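Local coordinates for protein hydrolase (Thermococcus thioreducens, PDB 6IAH) that is a magnesium-binding phosphatase of the haloacid dehalogenase superfamily with diverse substrate specificity, possibly acting on phosphoglycolate among other substrates, at residues K23-Y28 and E102-T107; S17-T22 and E46-G51. All coordinates share one frame; numbering follows the deposited sequence.

Interaction 1: residues K23-Y28 and E102-T107; sequences KLTAEY and ERVFNT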
loop_
_atom_site.group_PDB
_atom_site.type_symbol
_atom_site.label_atom_id
_atom_site.label_comp_id
_atom_site.label_asym_id
_atom_site.label_seq_id
_atom_site.Cartn_x
_atom_site.Cartn_y
_atom_site.Cartn_z
ATOM N N LYS A 23 -7.844 -11.783 2.402
ATOM C CA LYS A 23 -8.606 -12.824 3.084
ATOM C C LYS A 23 -9.818 -13.308 2.285
ATOM O O LYS A 23 -9.931 -14.474 2.017
ATOM C CB LYS A 23 -9.057 -12.288 4.429
ATOM C CG LYS A 23 -9.945 -13.237 5.220
ATOM C CD LYS A 23 -10.738 -12.437 6.259
ATOM C CE LYS A 23 -11.093 -13.279 7.452
ATOM N NZ LYS A 23 -12.195 -14.208 7.249
ATOM N N LEU A 24 -10.681 -12.421 1.847
ATOM C CA LEU A 24 -11.831 -12.821 1.084
ATOM C C LEU A 24 -11.503 -13.485 -0.257
ATOM O O LEU A 24 -12.168 -14.435 -0.693
ATOM C CB LEU A 24 -12.778 -11.632 0.846
ATOM C CG LEU A 24 -13.351 -10.970 2.090
ATOM C CD1 LEU A 24 -14.236 -9.829 1.611
ATOM C CD2 LEU A 24 -14.127 -11.978 2.960
ATOM N N THR A 25 -10.508 -12.972 -0.947
ATOM C CA THR A 25 -10.071 -13.639 -2.181
ATOM C C THR A 25 -9.591 -15.086 -1.954
ATOM O O THR A 25 -9.986 -15.982 -2.673
ATOM C CB THR A 25 -8.911 -12.847 -2.789
ATOM O OG1 THR A 25 -9.406 -11.540 -3.035
ATOM C CG2 THR A 25 -8.367 -13.526 -3.980
ATOM N N ALA A 26 -8.758 -15.298 -0.954
ATOM C CA ALA A 26 -8.254 -16.612 -0.660
ATOM C C ALA A 26 -9.438 -17.477 -0.278
ATOM O O ALA A 26 -9.528 -18.620 -0.734
ATOM C CB ALA A 26 -7.215 -16.601 0.438
ATOM N N GLU A 27 -10.339 -16.921 0.519
ATOM C CA GLU A 27 -11.477 -17.739 1.045
ATOM C C GLU A 27 -12.462 -18.057 -0.047
ATOM O O GLU A 27 -13.024 -19.134 -0.029
ATOM C CB GLU A 27 -12.126 -17.073 2.216
ATOM C CG GLU A 27 -11.320 -17.141 3.476
ATOM C CD GLU A 27 -11.955 -16.357 4.642
ATOM O OE1 GLU A 27 -12.971 -15.661 4.449
ATOM O OE2 GLU A 27 -11.376 -16.430 5.746
ATOM N N TYR A 28 -12.558 -17.200 -1.085
ATOM C CA TYR A 28 -13.349 -17.486 -2.279
ATOM C C TYR A 28 -12.797 -18.756 -2.975
ATOM O O TYR A 28 -13.577 -19.647 -3.316
ATOM C CB TYR A 28 -13.299 -16.294 -3.248
ATOM C CG TYR A 28 -13.996 -16.503 -4.568
ATOM C CD1 TYR A 28 -13.312 -17.053 -5.646
ATOM C CD2 TYR A 28 -15.355 -16.184 -4.731
ATOM C CE1 TYR A 28 -13.932 -17.281 -6.883
ATOM C CE2 TYR A 28 -15.991 -16.406 -5.970
ATOM C CZ TYR A 28 -15.244 -16.935 -7.049
ATOM O OH TYR A 28 -15.797 -17.192 -8.277
ATOM N N GLU A 102 -6.583 -12.335 -9.679
ATOM C CA GLU A 102 -6.618 -10.921 -9.847
ATOM C C GLU A 102 -8.012 -10.394 -10.093
ATOM O O GLU A 102 -8.373 -9.359 -9.537
ATOM C CB GLU A 102 -5.701 -10.557 -11.008
ATOM C CG GLU A 102 -5.794 -9.135 -11.463
ATOM C CD GLU A 102 -4.672 -8.843 -12.428
ATOM O OE1 GLU A 102 -3.543 -9.185 -12.087
ATOM O OE2 GLU A 102 -4.948 -8.332 -13.514
ATOM N N ARG A 103 -8.799 -11.101 -10.885
ATOM C CA ARG A 103 -10.137 -10.718 -11.173
ATOM C C ARG A 103 -10.965 -10.761 -9.886
ATOM O O ARG A 103 -11.757 -9.828 -9.608
ATOM C CB ARG A 103 -10.752 -11.616 -12.264
ATOM C CG ARG A 103 -11.976 -10.999 -12.851
ATOM C CD ARG A 103 -12.854 -11.933 -13.646
ATOM N NE ARG A 103 -14.005 -11.189 -14.170
ATOM C CZ ARG A 103 -14.784 -11.575 -15.177
ATOM N NH1 ARG A 103 -14.581 -12.743 -15.782
ATOM N NH2 ARG A 103 -15.778 -10.782 -15.594
ATOM N N VAL A 104 -10.771 -11.803 -9.098
ATOM C CA VAL A 104 -11.553 -11.932 -7.831
ATOM C C VAL A 104 -11.078 -10.861 -6.800
ATOM O O VAL A 104 -11.890 -10.176 -6.185
ATOM C CB VAL A 104 -11.407 -13.325 -7.239
ATOM C CG1 VAL A 104 -11.926 -13.367 -5.788
ATOM C CG2 VAL A 104 -12.109 -14.365 -8.110
ATOM N N PHE A 105 -9.767 -10.671 -6.674
ATOM C CA PHE A 105 -9.255 -9.670 -5.744
ATOM C C PHE A 105 -9.831 -8.286 -6.084
ATOM O O PHE A 105 -10.284 -7.540 -5.208
ATOM C CB PHE A 105 -7.723 -9.659 -5.742
ATOM C CG PHE A 105 -7.107 -8.837 -4.638
ATOM C CD1 PHE A 105 -7.149 -7.447 -4.674
ATOM C CD2 PHE A 105 -6.501 -9.442 -3.556
ATOM C CE1 PHE A 105 -6.581 -6.701 -3.649
ATOM C CE2 PHE A 105 -5.903 -8.704 -2.560
ATOM C CZ PHE A 105 -5.943 -7.330 -2.605
ATOM N N ASN A 106 -9.737 -7.896 -7.356
ATOM C CA ASN A 106 -10.180 -6.601 -7.743
ATOM C C ASN A 106 -11.718 -6.422 -7.559
ATOM O O ASN A 106 -12.194 -5.322 -7.213
ATOM C CB ASN A 106 -9.769 -6.282 -9.197
ATOM C CG ASN A 106 -8.304 -5.892 -9.338
ATOM O OD1 ASN A 106 -7.644 -5.480 -8.401
ATOM N ND2 ASN A 106 -7.794 -6.016 -10.546
ATOM N N THR A 107 -12.486 -7.462 -7.808
ATOM C CA THR A 107 -13.911 -7.469 -7.510
ATOM C C THR A 107 -14.163 -7.100 -6.018
ATOM O O THR A 107 -14.990 -6.235 -5.739
ATOM C CB THR A 107 -14.536 -8.834 -7.896
ATOM O OG1 THR A 107 -14.354 -9.040 -9.315
ATOM C CG2 THR A 107 -16.025 -8.874 -7.568
#
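V104 meets Y28 and T25 where helices 17-32 and 100-110 pack together, their axes 9.0 Å apart in these segments and their N-to-C directions 134° apart. Both helices probably belong to the helical cap that HAD phosphatases insert after the first motif strand. The apolar part rests on both valine methyls. V104 CG2 lies obliquely against the Y28 ring, 3.7 Å from CE1, while V104 CG1 meets the inner part of the ring, 3.9 Å from Y28 CD1. A chi1 of 176° turns the ring away from the backbone N and carries it across the valine at a slant. Cutting Y28 back to an alanine would strip the ring from both V104 methyls and is likely to leave a gap on that side of the valine, though F29 would still touch it. T25 adds a methyl contact, CG2 to V104 CG1 at 4.0 Å.

Beside this lies a mixed contact. T25 OG1 sits 3.3 Å from F105 CA and 3.6 Å from F105 CD2, crossing that side chain at about a right angle. The hydroxyl instead bonds to the carbonyl of A21, one turn back. The F105 ring meets F57 edge-to-face. The contact therefore rests on van der Waals packing, with no hydrogen bond or salt bridge between the segments.

Interaction 2: residues S17-T22 and E46-G51; sequences SYDEAT and ELRRKG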
loop_
_atom_site.group_PDB
_atom_site.type_symbol
_atom_site.label_atom_id
_atom_site.label_comp_id
_atom_site.label_asym_id
_atom_site.label_seq_id
_atom_site.Cartn_x
_atom_site.Cartn_y
_atom_site.Cartn_z
ATOM N N SER A 17 -8.073 -2.710 4.665
ATOM C CA SER A 17 -8.946 -2.905 3.481
ATOM C C SER A 17 -8.244 -3.959 2.607
ATOM O O SER A 17 -8.865 -4.891 2.164
ATOM C CB SER A 17 -9.112 -1.657 2.622
ATOM O OG SER A 17 -7.811 -1.161 2.213
ATOM N N TYR A 18 -6.937 -3.776 2.365
ATOM C CA TYR A 18 -6.170 -4.743 1.580
ATOM C C TYR A 18 -6.085 -6.099 2.258
ATOM O O TYR A 18 -6.122 -7.129 1.585
ATOM C CB TYR A 18 -4.758 -4.264 1.356
ATOM C CG TYR A 18 -4.598 -2.866 0.739
ATOM C CD1 TYR A 18 -4.959 -2.590 -0.558
ATOM C CD2 TYR A 18 -3.901 -1.893 1.445
ATOM C CE1 TYR A 18 -4.720 -1.324 -1.121
ATOM C CE2 TYR A 18 -3.662 -0.644 0.907
ATOM C CZ TYR A 18 -4.045 -0.355 -0.362
ATOM O OH TYR A 18 -3.693 0.913 -0.833
ATOM N N ASP A 19 -5.901 -6.098 3.569
ATOM C CA ASP A 19 -5.844 -7.346 4.298
ATOM C C ASP A 19 -7.139 -8.136 4.177
ATOM O O ASP A 19 -7.087 -9.330 4.007
ATOM C CB ASP A 19 -5.552 -7.104 5.776
ATOM C CG ASP A 19 -4.111 -6.664 6.060
ATOM O OD1 ASP A 19 -3.272 -6.560 5.144
ATOM O OD2 ASP A 19 -3.821 -6.471 7.247
ATOM N N GLU A 20 -8.293 -7.485 4.283
ATOM C CA GLU A 20 -9.576 -8.179 4.144
ATOM C C GLU A 20 -9.821 -8.579 2.678
ATOM O O GLU A 20 -10.426 -9.597 2.422
ATOM C CB GLU A 20 -10.727 -7.329 4.692
ATOM C CG GLU A 20 -12.111 -7.983 4.675
ATOM C CD GLU A 20 -12.354 -8.948 5.824
ATOM O OE1 GLU A 20 -11.481 -9.086 6.704
ATOM O OE2 GLU A 20 -13.420 -9.586 5.829
ATOM N N ALA A 21 -9.334 -7.811 1.708
ATOM C CA ALA A 21 -9.450 -8.250 0.341
ATOM C C ALA A 21 -8.632 -9.523 0.060
ATOM O O ALA A 21 -9.095 -10.410 -0.682
ATOM C CB ALA A 21 -9.031 -7.101 -0.599
ATOM N N THR A 22 -7.454 -9.629 0.686
ATOM C CA THR A 22 -6.608 -10.791 0.571
ATOM C C THR A 22 -7.333 -12.001 1.203
ATOM O O THR A 22 -7.478 -13.078 0.604
ATOM C CB THR A 22 -5.237 -10.511 1.191
ATOM O OG1 THR A 22 -4.599 -9.401 0.477
ATOM C CG2 THR A 22 -4.318 -11.738 1.151
ATOM N N GLU A 46 1.891 -11.424 8.224
ATOM C CA GLU A 46 3.224 -11.995 8.357
ATOM C C GLU A 46 3.823 -12.417 7.030
ATOM O O GLU A 46 5.001 -12.241 6.815
ATOM C CB GLU A 46 3.161 -13.193 9.303
ATOM C CG GLU A 46 4.458 -13.922 9.582
ATOM C CD GLU A 46 5.554 -13.028 10.150
ATOM O OE1 GLU A 46 5.291 -11.911 10.663
ATOM O OE2 GLU A 46 6.704 -13.458 10.032
ATOM N N LEU A 47 2.996 -12.965 6.148
ATOM C CA LEU A 47 3.469 -13.476 4.880
ATOM C C LEU A 47 3.888 -12.304 4.004
ATOM O O LEU A 47 4.932 -12.354 3.364
ATOM C CB LEU A 47 2.378 -14.346 4.235
ATOM C CG LEU A 47 2.734 -15.034 2.919
ATOM C CD1 LEU A 47 3.972 -15.877 3.128
ATOM C CD2 LEU A 47 1.606 -15.912 2.386
ATOM N N ARG A 48 3.109 -11.225 4.018
ATOM C CA ARG A 48 3.444 -10.032 3.273
ATOM C C ARG A 48 4.705 -9.363 3.850
ATOM O O ARG A 48 5.572 -8.949 3.103
ATOM C CB ARG A 48 2.272 -9.034 3.261
ATOM C CG ARG A 48 2.429 -7.975 2.195
ATOM C CD ARG A 48 1.518 -6.773 2.405
ATOM N NE ARG A 48 0.137 -7.053 2.078
ATOM C CZ ARG A 48 -0.876 -7.123 2.960
ATOM N NH1 ARG A 48 -0.659 -6.987 4.226
ATOM N NH2 ARG A 48 -2.133 -7.324 2.559
ATOM N N ARG A 49 4.801 -9.315 5.165
ATOM C CA ARG A 49 5.928 -8.682 5.834
ATOM C C ARG A 49 7.245 -9.385 5.544
ATOM O O ARG A 49 8.201 -8.750 5.124
ATOM C CB ARG A 49 5.702 -8.667 7.357
ATOM C CG ARG A 49 6.779 -7.920 8.173
ATOM C CD ARG A 49 6.784 -8.367 9.632
ATOM N NE ARG A 49 7.189 -9.772 9.828
ATOM C CZ ARG A 49 8.421 -10.256 9.670
ATOM N NH1 ARG A 49 9.421 -9.463 9.312
ATOM N NH2 ARG A 49 8.671 -11.556 9.857
ATOM N N LYS A 50 7.307 -10.677 5.772
ATOM C CA LYS A 50 8.550 -11.408 5.580
ATOM C C LYS A 50 8.859 -11.650 4.103
ATOM O O LYS A 50 10.028 -11.741 3.764
ATOM C CB LYS A 50 8.558 -12.736 6.344
ATOM C CG LYS A 50 7.785 -13.866 5.647
ATOM C CD LYS A 50 7.509 -15.106 6.510
ATOM C CE LYS A 50 8.743 -15.658 7.146
ATOM N NZ LYS A 50 8.548 -17.020 7.704
ATOM N N GLY A 51 7.825 -11.776 3.251
ATOM C CA GLY A 51 7.988 -12.068 1.823
ATOM C C GLY A 51 8.429 -10.846 1.035
ATOM O O GLY A 51 8.564 -9.751 1.586
#
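D19 OD1 is gripped by both terminal nitrogens of R48, NH1 at 2.8 Å and NH2 at 2.9 Å, in an end-on salt bridge converging on one oxygen. The two flat groups are nearly coplanar, with 7° between carboxylate and guanidinium. NH2 meets OD1 almost straight on from the C-O bond, whereas NH1 arrives on the syn side. Sharing one acceptor bends both bonds, to N-H...O angles of 137° for NH2 and 144° for NH1. The arginine spans the wide gap by leaving its helix with CG anti to the backbone N, then bending at chi3. Its remaining nitrogen, NE, forms a second salt bridge with D56, so R48 is shared between two carboxylates, which probably limits rotation of the guanidinium and eases the repulsion between D19 and D56.

T22 OG1 lies obliquely to that group, 3.8 Å from R48 NH2, but donates to Y18 O at 3.0 Å within its own helix. Y18 O also accepts the backbone N of T22. Y18 OH hydrogen-bonds to D8, a magnesium ligand in the DxD motif that follows strand 2-5, linking this helix to the metal site.

The axes of helices 17-32 and 41-50 stand 12.6 Å apart here, so the long side chain bridges them, while D56 of helix 56-68 holds R48 from a third element and V44 of helix 41-50 touches D19 and T22.

Both interactions use helix 17-32 as their common element, drawing on successive turns: 17-22 reaches helix 41-50, and 23-28 reaches helix 100-110. Interaction 1 is the more buried, with close axes and mainly apolar contact; interaction 2 is partly buried, spans a wider gap and depends on charge. The principle illustrated is that one helix can join different neighbours by different chemistry, with polar reach nearer the magnesium site and hydrophobic fit farther from it. The centres of interactions 1 and 2 lie about 13 Å apart. The two also meet directly: F105 CE2 of interaction 1 packs 3.4 Å from T22 OG1 of interaction 2, and F105 CZ touches A21.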